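Uncharacterized protein VP1736 (Vibrio parahaemolyticus, PDB 3LXQ) is of unknown function but has a domain of the sulfatase family, which belongs to the alkaline phosphatase superfamily. Local coordinates at residues A[54-59]-A[428-433]; A[313-318]-A[396-401]; A[392-397]-A[406-411]. All blocks are in the same frame, centred on the assembly; numbering follows the deposited sequence.

Interaction 1. Residues A[54-59]-A[428-433]; sequences LDLVRA and AKANAL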
loop_
_atom_site.group_PDB
_atom_site.type_symbol
_atom_site.label_atom_id
_atom_site.label_comp_id
_atom_site.label_asym_id
_atom_site.label_seq_id
_atom_site.Cartn_x
_atom_site.Cartn_y
_atom_site.Cartn_z
ATOM N N LEU A 54 11.869 10.501 -17.953
ATOM C CA LEU A 54 11.277 9.203 -18.260
ATOM C C LEU A 54 12.311 8.084 -18.355
ATOM O O LEU A 54 12.056 6.960 -17.916
ATOM C CB LEU A 54 10.468 9.241 -19.559
ATOM C CG LEU A 54 8.958 9.490 -19.535
ATOM C CD1 LEU A 54 8.371 9.343 -18.129
ATOM C CD2 LEU A 54 8.618 10.845 -20.122
ATOM N N ASP A 55 13.466 8.386 -18.945
ATOM C CA ASP A 55 14.505 7.379 -19.098
ATOM C C ASP A 55 15.002 6.907 -17.748
ATOM O O ASP A 55 15.144 5.703 -17.527
ATOM C CB ASP A 55 15.662 7.893 -19.973
ATOM C CG ASP A 55 15.284 7.998 -21.433
ATOM O OD1 ASP A 55 14.213 7.476 -21.818
ATOM O OD2 ASP A 55 16.058 8.606 -22.200
ATOM N N LEU A 56 15.224 7.849 -16.835
ATOM C CA LEU A 56 15.716 7.509 -15.516
ATOM C C LEU A 56 14.651 6.782 -14.702
ATOM O O LEU A 56 14.988 5.915 -13.897
ATOM C CB LEU A 56 16.229 8.748 -14.775
ATOM C CG LEU A 56 17.504 9.371 -15.354
ATOM C CD1 LEU A 56 17.741 10.739 -14.731
ATOM C CD2 LEU A 56 18.725 8.455 -15.163
ATOM N N VAL A 57 13.380 7.133 -14.922
ATOM C CA VAL A 57 12.251 6.468 -14.253
ATOM C C VAL A 57 12.139 5.017 -14.744
ATOM O O VAL A 57 12.137 4.076 -13.938
ATOM C CB VAL A 57 10.920 7.282 -14.423
ATOM C CG1 VAL A 57 9.700 6.481 -13.998
ATOM C CG2 VAL A 57 10.986 8.591 -13.623
ATOM N N ARG A 58 12.090 4.839 -16.060
ATOM C CA ARG A 58 12.019 3.501 -16.644
ATOM C C ARG A 58 13.213 2.615 -16.265
ATOM O O ARG A 58 13.029 1.483 -15.824
ATOM C CB ARG A 58 11.887 3.583 -18.164
ATOM C CG ARG A 58 10.495 4.001 -18.639
ATOM C CD ARG A 58 10.374 3.816 -20.149
ATOM N NE ARG A 58 11.072 4.866 -20.888
ATOM C CZ ARG A 58 10.476 5.890 -21.492
ATOM N NH1 ARG A 58 9.155 6.018 -21.469
ATOM N NH2 ARG A 58 11.210 6.793 -22.119
ATOM N N ALA A 59 14.428 3.132 -16.427
ATOM C CA ALA A 59 15.624 2.385 -16.038
ATOM C C ALA A 59 15.634 2.018 -14.543
ATOM O O ALA A 59 15.831 0.849 -14.187
ATOM C CB ALA A 59 16.897 3.133 -16.437
ATOM N N ALA A 428 16.746 10.225 -8.167
ATOM C CA ALA A 428 15.813 10.655 -7.124
ATOM C C ALA A 428 14.883 11.748 -7.650
ATOM O O ALA A 428 13.659 11.651 -7.513
ATOM C CB ALA A 428 16.586 11.153 -5.904
ATOM N N LYS A 429 15.480 12.780 -8.247
ATOM C CA LYS A 429 14.737 13.901 -8.848
ATOM C C LYS A 429 13.760 13.400 -9.915
ATOM O O LYS A 429 12.572 13.755 -9.907
ATOM C CB LYS A 429 15.709 14.967 -9.406
ATOM C CG LYS A 429 15.078 16.320 -9.738
ATOM C CD LYS A 429 16.141 17.363 -10.116
ATOM C CE LYS A 429 15.529 18.547 -10.886
ATOM N NZ LYS A 429 16.556 19.413 -11.557
ATOM N N ALA A 430 14.251 12.544 -10.808
ATOM C CA ALA A 430 13.421 11.976 -11.871
ATOM C C ALA A 430 12.177 11.266 -11.306
ATOM O O ALA A 430 11.061 11.448 -11.808
ATOM C CB ALA A 430 14.241 11.028 -12.732
ATOM N N ASN A 431 12.373 10.470 -10.260
ATOM C CA ASN A 431 11.267 9.779 -9.605
ATOM C C ASN A 431 10.343 10.703 -8.783
ATOM O O ASN A 431 9.137 10.472 -8.715
ATOM C CB ASN A 431 11.783 8.595 -8.789
ATOM C CG ASN A 431 12.121 7.396 -9.666
ATOM O OD1 ASN A 431 11.230 6.717 -10.193
ATOM N ND2 ASN A 431 13.406 7.125 -9.822
ATOM N N ALA A 432 10.915 11.754 -8.192
ATOM C CA ALA A 432 10.152 12.807 -7.514
ATOM C C ALA A 432 9.158 13.507 -8.443
ATOM O O ALA A 432 8.085 13.921 -8.011
ATOM C CB ALA A 432 11.102 13.850 -6.916
ATOM N N LEU A 433 9.538 13.658 -9.709
ATOM C CA LEU A 433 8.760 14.418 -10.685
ATOM C C LEU A 433 7.700 13.612 -11.416
ATOM O O LEU A 433 6.774 14.188 -12.004
ATOM C CB LEU A 433 9.696 15.014 -11.735
ATOM C CG LEU A 433 10.683 16.085 -11.300
ATOM C CD1 LEU A 433 11.661 16.373 -12.432
ATOM C CD2 LEU A 433 9.949 17.355 -10.884
HETATM O O HOH W 1 11.322 4.172 -11.002
#

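Interaction 2. Residues A[313-318]-A[396-401]; sequences ANLVPV and VLSPGE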
loop_
_atom_site.group_PDB
_atom_site.type_symbol
_atom_site.label_atom_id
_atom_site.label_comp_id
_atom_site.label_asym_id
_atom_site.label_seq_id
_atom_site.Cartn_x
_atom_site.Cartn_y
_atom_site.Cartn_z
ATOM N N ALA A 313 8.303 17.253 11.537
ATOM C CA ALA A 313 9.544 16.514 11.361
ATOM C C ALA A 313 10.395 17.232 10.319
ATOM O O ALA A 313 9.874 17.955 9.455
ATOM C CB ALA A 313 9.258 15.078 10.921
ATOM N N ASN A 314 11.707 17.057 10.416
ATOM C CA ASN A 314 12.586 17.641 9.425
ATOM C C ASN A 314 12.888 16.674 8.299
ATOM O O ASN A 314 13.015 15.458 8.521
ATOM C CB ASN A 314 13.870 18.172 10.048
ATOM C CG ASN A 314 14.261 19.529 9.485
ATOM O OD1 ASN A 314 15.365 20.024 9.728
ATOM N ND2 ASN A 314 13.349 20.146 8.728
ATOM N N LEU A 315 12.983 17.241 7.093
ATOM C CA LEU A 315 13.273 16.520 5.850
ATOM C C LEU A 315 12.313 15.340 5.643
ATOM O O LEU A 315 11.097 15.552 5.567
ATOM C CB LEU A 315 14.762 16.131 5.772
ATOM C CG LEU A 315 15.735 17.321 5.631
ATOM C CD1 LEU A 315 17.175 16.895 5.891
ATOM C CD2 LEU A 315 15.593 18.026 4.278
ATOM N N VAL A 316 12.839 14.120 5.540
ATOM C CA VAL A 316 11.973 12.939 5.475
ATOM C C VAL A 316 12.267 11.958 6.614
ATOM O O VAL A 316 13.325 11.332 6.638
ATOM C CB VAL A 316 12.021 12.238 4.097
ATOM C CG1 VAL A 316 11.105 11.005 4.089
ATOM C CG2 VAL A 316 11.594 13.199 3.005
ATOM N N PRO A 317 11.324 11.829 7.567
ATOM C CA PRO A 317 11.491 10.916 8.705
ATOM C C PRO A 317 11.234 9.451 8.319
ATOM O O PRO A 317 10.145 8.920 8.519
ATOM C CB PRO A 317 10.465 11.428 9.718
ATOM C CG PRO A 317 9.383 12.044 8.874
ATOM C CD PRO A 317 10.078 12.617 7.659
ATOM N N VAL A 318 12.271 8.817 7.782
ATOM C CA VAL A 318 12.210 7.475 7.184
ATOM C C VAL A 318 11.475 6.438 8.032
ATOM O O VAL A 318 10.615 5.702 7.515
ATOM C CB VAL A 318 13.646 6.975 6.832
ATOM C CG1 VAL A 318 13.646 5.533 6.324
ATOM C CG2 VAL A 318 14.304 7.908 5.810
ATOM N N VAL A 396 16.995 13.444 -0.233
ATOM C CA VAL A 396 15.788 14.189 0.073
ATOM C C VAL A 396 15.744 15.516 -0.692
ATOM O O VAL A 396 16.682 16.312 -0.633
ATOM C CB VAL A 396 15.653 14.430 1.587
ATOM C CG1 VAL A 396 14.455 15.325 1.874
ATOM C CG2 VAL A 396 15.505 13.084 2.320
ATOM N N LEU A 397 14.640 15.733 -1.396
ATOM C CA LEU A 397 14.397 16.951 -2.162
ATOM C C LEU A 397 13.324 17.780 -1.460
ATOM O O LEU A 397 12.251 17.270 -1.129
ATOM C CB LEU A 397 13.912 16.603 -3.580
ATOM C CG LEU A 397 14.713 15.572 -4.370
ATOM C CD1 LEU A 397 14.060 15.371 -5.725
ATOM C CD2 LEU A 397 16.180 16.009 -4.523
ATOM N N SER A 398 13.621 19.056 -1.232
ATOM C CA SER A 398 12.677 19.957 -0.597
ATOM C C SER A 398 12.434 21.209 -1.464
ATOM O O SER A 398 13.211 21.470 -2.408
ATOM C CB SER A 398 13.173 20.328 0.811
ATOM O OG SER A 398 14.588 20.408 0.848
ATOM N N PRO A 399 11.374 22.000 -1.147
ATOM C CA PRO A 399 11.112 23.255 -1.874
ATOM C C PRO A 399 12.304 24.211 -1.931
ATOM O O PRO A 399 13.178 24.188 -1.054
ATOM C CB PRO A 399 9.963 23.885 -1.081
ATOM C CG PRO A 399 9.245 22.712 -0.490
ATOM C CD PRO A 399 10.332 21.739 -0.132
ATOM N N GLY A 400 12.323 25.054 -2.962
ATOM C CA GLY A 400 13.429 25.971 -3.195
ATOM C C GLY A 400 14.583 25.219 -3.823
ATOM O O GLY A 400 15.727 25.678 -3.770
ATOM N N GLU A 401 14.269 24.060 -4.412
ATOM C CA GLU A 401 15.234 23.177 -5.073
ATOM C C GLU A 401 16.402 22.762 -4.179
ATOM O O GLU A 401 17.521 22.573 -4.656
ATOM C CB GLU A 401 15.749 23.800 -6.380
ATOM C CG GLU A 401 14.672 24.061 -7.428
ATOM C CD GLU A 401 15.212 24.743 -8.678
ATOM O OE1 GLU A 401 14.397 25.172 -9.521
ATOM O OE2 GLU A 401 16.445 24.851 -8.825
#

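Interaction 3. Residues A[392-397]-A[406-411]; sequences DNLVVL and MEYDFE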
loop_
_atom_site.group_PDB
_atom_site.type_symbol
_atom_site.label_atom_id
_atom_site.label_comp_id
_atom_site.label_asym_id
_atom_site.label_seq_id
_atom_site.Cartn_x
_atom_site.Cartn_y
_atom_site.Cartn_z
ATOM N N ASP A 392 22.455 2.289 -0.270
ATOM C CA ASP A 392 23.733 3.000 -0.261
ATOM C C ASP A 392 23.630 4.472 0.103
ATOM O O ASP A 392 24.599 5.077 0.567
ATOM C CB ASP A 392 24.410 2.839 -1.621
ATOM C CG ASP A 392 24.691 1.396 -1.943
ATOM O OD1 ASP A 392 25.634 0.827 -1.356
ATOM O OD2 ASP A 392 23.949 0.821 -2.762
ATOM N N ASN A 393 22.442 5.032 -0.093
ATOM C CA ASN A 393 22.234 6.462 0.034
ATOM C C ASN A 393 20.772 6.799 0.312
ATOM O O ASN A 393 19.863 5.985 0.089
ATOM C CB ASN A 393 22.710 7.164 -1.246
ATOM C CG ASN A 393 22.304 6.406 -2.506
ATOM O OD1 ASN A 393 21.121 6.199 -2.756
ATOM N ND2 ASN A 393 23.289 5.975 -3.289
ATOM N N LEU A 394 20.562 8.011 0.810
ATOM C CA LEU A 394 19.237 8.586 0.917
ATOM C C LEU A 394 19.294 10.019 0.420
ATOM O O LEU A 394 20.086 10.830 0.922
ATOM C CB LEU A 394 18.740 8.546 2.368
ATOM C CG LEU A 394 17.560 9.440 2.767
ATOM C CD1 LEU A 394 16.236 8.943 2.200
ATOM C CD2 LEU A 394 17.503 9.525 4.289
ATOM N N VAL A 395 18.438 10.316 -0.553
ATOM C CA VAL A 395 18.330 11.658 -1.113
ATOM C C VAL A 395 16.970 12.246 -0.804
ATOM O O VAL A 395 15.933 11.636 -1.080
ATOM C CB VAL A 395 18.546 11.684 -2.639
ATOM C CG1 VAL A 395 18.273 13.085 -3.197
ATOM C CG2 VAL A 395 19.954 11.218 -2.997
ATOM N N VAL A 396 16.995 13.444 -0.233
ATOM C CA VAL A 396 15.788 14.189 0.073
ATOM C C VAL A 396 15.744 15.516 -0.692
ATOM O O VAL A 396 16.682 16.312 -0.633
ATOM C CB VAL A 396 15.653 14.430 1.587
ATOM C CG1 VAL A 396 14.455 15.325 1.874
ATOM C CG2 VAL A 396 15.505 13.084 2.320
ATOM N N LEU A 397 14.640 15.733 -1.396
ATOM C CA LEU A 397 14.397 16.951 -2.162
ATOM C C LEU A 397 13.324 17.780 -1.460
ATOM O O LEU A 397 12.251 17.270 -1.129
ATOM C CB LEU A 397 13.912 16.603 -3.580
ATOM C CG LEU A 397 14.713 15.572 -4.370
ATOM C CD1 LEU A 397 14.060 15.371 -5.725
ATOM C CD2 LEU A 397 16.180 16.009 -4.523
HETATM N N MSE A 406 22.384 11.839 2.107
HETATM C CA MSE A 406 22.676 11.156 3.371
HETATM C C MSE A 406 22.932 9.656 3.237
HETATM O O MSE A 406 22.576 9.035 2.236
HETATM C CB MSE A 406 21.536 11.380 4.374
HETATM C CG MSE A 406 21.446 12.796 4.935
HETATM SE SE MSE A 406 19.648 13.297 5.541
HETATM C CE MSE A 406 18.650 13.002 3.893
ATOM N N GLU A 407 23.574 9.096 4.259
ATOM C CA GLU A 407 23.696 7.654 4.428
ATOM C C GLU A 407 22.745 7.271 5.550
ATOM O O GLU A 407 22.744 7.901 6.610
ATOM C CB GLU A 407 25.132 7.260 4.790
ATOM N N TYR A 408 21.928 6.251 5.314
ATOM C CA TYR A 408 20.940 5.836 6.296
ATOM C C TYR A 408 21.386 4.606 7.081
ATOM O O TYR A 408 21.758 3.586 6.506
ATOM C CB TYR A 408 19.588 5.606 5.626
ATOM C CG TYR A 408 18.451 5.328 6.578
ATOM C CD1 TYR A 408 17.860 6.352 7.317
ATOM C CD2 TYR A 408 17.952 4.037 6.725
ATOM C CE1 TYR A 408 16.812 6.090 8.185
ATOM C CE2 TYR A 408 16.905 3.767 7.586
ATOM C CZ TYR A 408 16.340 4.793 8.313
ATOM O OH TYR A 408 15.299 4.503 9.155
ATOM N N ASP A 409 21.366 4.735 8.403
ATOM C CA ASP A 409 21.701 3.640 9.297
ATOM C C ASP A 409 20.414 2.898 9.605
ATOM O O ASP A 409 19.540 3.418 10.291
ATOM C CB ASP A 409 22.345 4.175 10.582
ATOM C CG ASP A 409 23.010 3.089 11.408
ATOM O OD1 ASP A 409 22.799 1.885 11.137
ATOM O OD2 ASP A 409 23.755 3.450 12.342
ATOM N N PHE A 410 20.307 1.683 9.085
ATOM C CA PHE A 410 19.069 0.909 9.152
ATOM C C PHE A 410 18.753 0.349 10.533
ATOM O O PHE A 410 17.582 0.248 10.896
ATOM C CB PHE A 410 19.080 -0.210 8.116
ATOM C CG PHE A 410 18.876 0.271 6.704
ATOM C CD1 PHE A 410 19.940 0.792 5.967
ATOM C CD2 PHE A 410 17.620 0.204 6.111
ATOM C CE1 PHE A 410 19.756 1.237 4.656
ATOM C CE2 PHE A 410 17.424 0.648 4.796
ATOM C CZ PHE A 410 18.490 1.161 4.069
ATOM N N GLU A 411 19.791 -0.019 11.287
ATOM C CA GLU A 411 19.646 -0.470 12.681
ATOM C C GLU A 411 19.255 0.688 13.603
ATOM O O GLU A 411 18.249 0.618 14.310
ATOM C CB GLU A 411 20.941 -1.131 13.182
ATOM C CG GLU A 411 21.262 -2.475 12.530
ATOM C CD GLU A 411 22.617 -3.037 12.947
ATOM O OE1 GLU A 411 23.456 -3.275 12.048
ATOM O OE2 GLU A 411 22.847 -3.241 14.164
#

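Interaction 1. Residues A[54-59]-A[428-433]
The carboxamide of Asn431 turns its oxygen end to Val57: OD1 lies 3.9 Å from Val57 CG2, and the two side chains meet at a slant. Bonds at both ends hold this flat group: Asn431 ND2 donates back to Arg427 O, one turn earlier in its own helix, and also bonds Ser60 OG just beyond 54-59, while water 1 donates both to Asn431 OD1 (2.7 Å) and to Val57 O (3.0 Å). The second flat group, the Arg58 guanidinium, does not touch 428-433 and is held on its own side. One of its faces has Leu54 O above it, displaced toward the rim, and Arg58 NH2 reaches Asp55 OD1 at 3.1 Å in an i to i+3 salt bridge; a further bond from NH1 goes to Pro72 O.

Van der Waals contact makes the crossing itself. Leu56 CB meets Ala430 CB at 3.7 Å, with Leu56 CD1 not far behind. Because Val57 CG2 stands anti to the carbonyl carbon, it is carried against the backbone of the partner helix, 3.4 Å from Ala430 O. The small Ala430 methyl lets these backbones come close, with Val57 and Asn431 CA atoms 5.8 Å apart. Segment axes pass at 8.4 Å with a crossing angle of -96°: a near-perpendicular helix-helix packing with Ala430 at the crossing, joining helix 50-61 to C-terminal helix 422-441.

Interaction 2. Residues A[313-318]-A[396-401]
Apolar contacts make this meeting, and they converge on the two branches of Val396. Val316 CG2 comes to 3.7 Å from Val396 CG1, and it lies near Val396 CG2 as well, so the end of one valine straddles both methyls of the other. From the neighbouring position Leu315 brings CD2 to 3.8 Å from the same Val396 CG1, while its CB stays close behind at 4.0 Å. Both pairs meet at an angle rather than alongside one another. Val396 CG1 is anti to the backbone N (chi1 175°), which aims that methyl into the notch between Leu315 and Val316.

In fold terms, the loop linking strands 298-304 and 322-328 of the sulfatase-family region is laid on one face of the C-terminal antiparallel sheet, here at strand 394-398. The loop bends sharply here: Leu315 has a positive phi of 53°, and Pro317 is the centre of an inverse gamma turn just after the touching residues.

Polar links lie round the apolar patch. Leu315 O accepts from Asn385 ND2 of adjacent strand 385-390, tying the loop to the sheet by its backbone. Ser398 OG stands 4.3 Å from Leu315 CD2, a van der Waals approach; the hydroxyl has a weak hydrogen bond with Lys402 O across the turn. Backbone bonds join Val396 to Ser404 and Leu397 to Phe386.

Interaction 3. Residues A[392-397]-A[406-411]
Leu394 and Met406, the latter a selenomethionine, lie side by side and point the same way from the sheet. Met406 is bent at its last torsion (chi3 -57°), which folds the terminal methyl back over the partner strand. There CE rests 3.7 Å from Leu394 CD2 and 3.5 Å from Val396 CG2, lying against both residues, which project from the same face. Against Val396 the selenomethionine side chain runs at a slant, meeting CG2, the branch that stands beside the backbone N.

On its other flank Leu394 CD2 approaches Tyr408 CD1 at 4.4 Å, obliquely to the ring. The Tyr408 ring in turn directs CD2 over the centre of a face of Phe410, 3.7 Å above it, while Phe410 CD2 lies in the plane of the tyrosine at its edge.

Beneath these side chains the backbones form an antiparallel hydrogen-bonded pair. Leu394 N donates to Met406 O at 2.7 Å, tilted 30° from the carbonyl plane; Met406 N returns the bond to Leu394 O at 2.8 Å, in the carbonyl plane. Asn393 CA adds a CA-H...O contact to Met406 O.

The two segments belong to the hairpin of strands 394-398 and 402-409. Strand 385-390 flanks it through Leu389, which touches Leu394 and Tyr408, and strand 414-417 flanks it through Met415, which meets Met406. Helix 422-441 packs on the opposite face, with Ala428 on Val395 and Ala432 on Leu397.

From the N terminus, helix 50-61 is the first part met of these contacts, and its partner is the C-terminal helix 422-441: interaction 1 closes a loop of 368 residues that encloses both other contacts. Next, 313-318, in a loop within the sulfatase-family region, meets strand 394-398, and interaction 2 closes 77 residues. Interaction 3 is the local one, a hairpin closure that begins on the stretch where interaction 2 ends; the two share Val396 and Leu397, and Val318 also touches Tyr408 and Leu394. The sheet thus lies between the sulfatase-family loop and helix 422-441, where Leu397 CD1 packs at 3.5 Å against Lys429 CA, and that helix in turn carries helix 50-61.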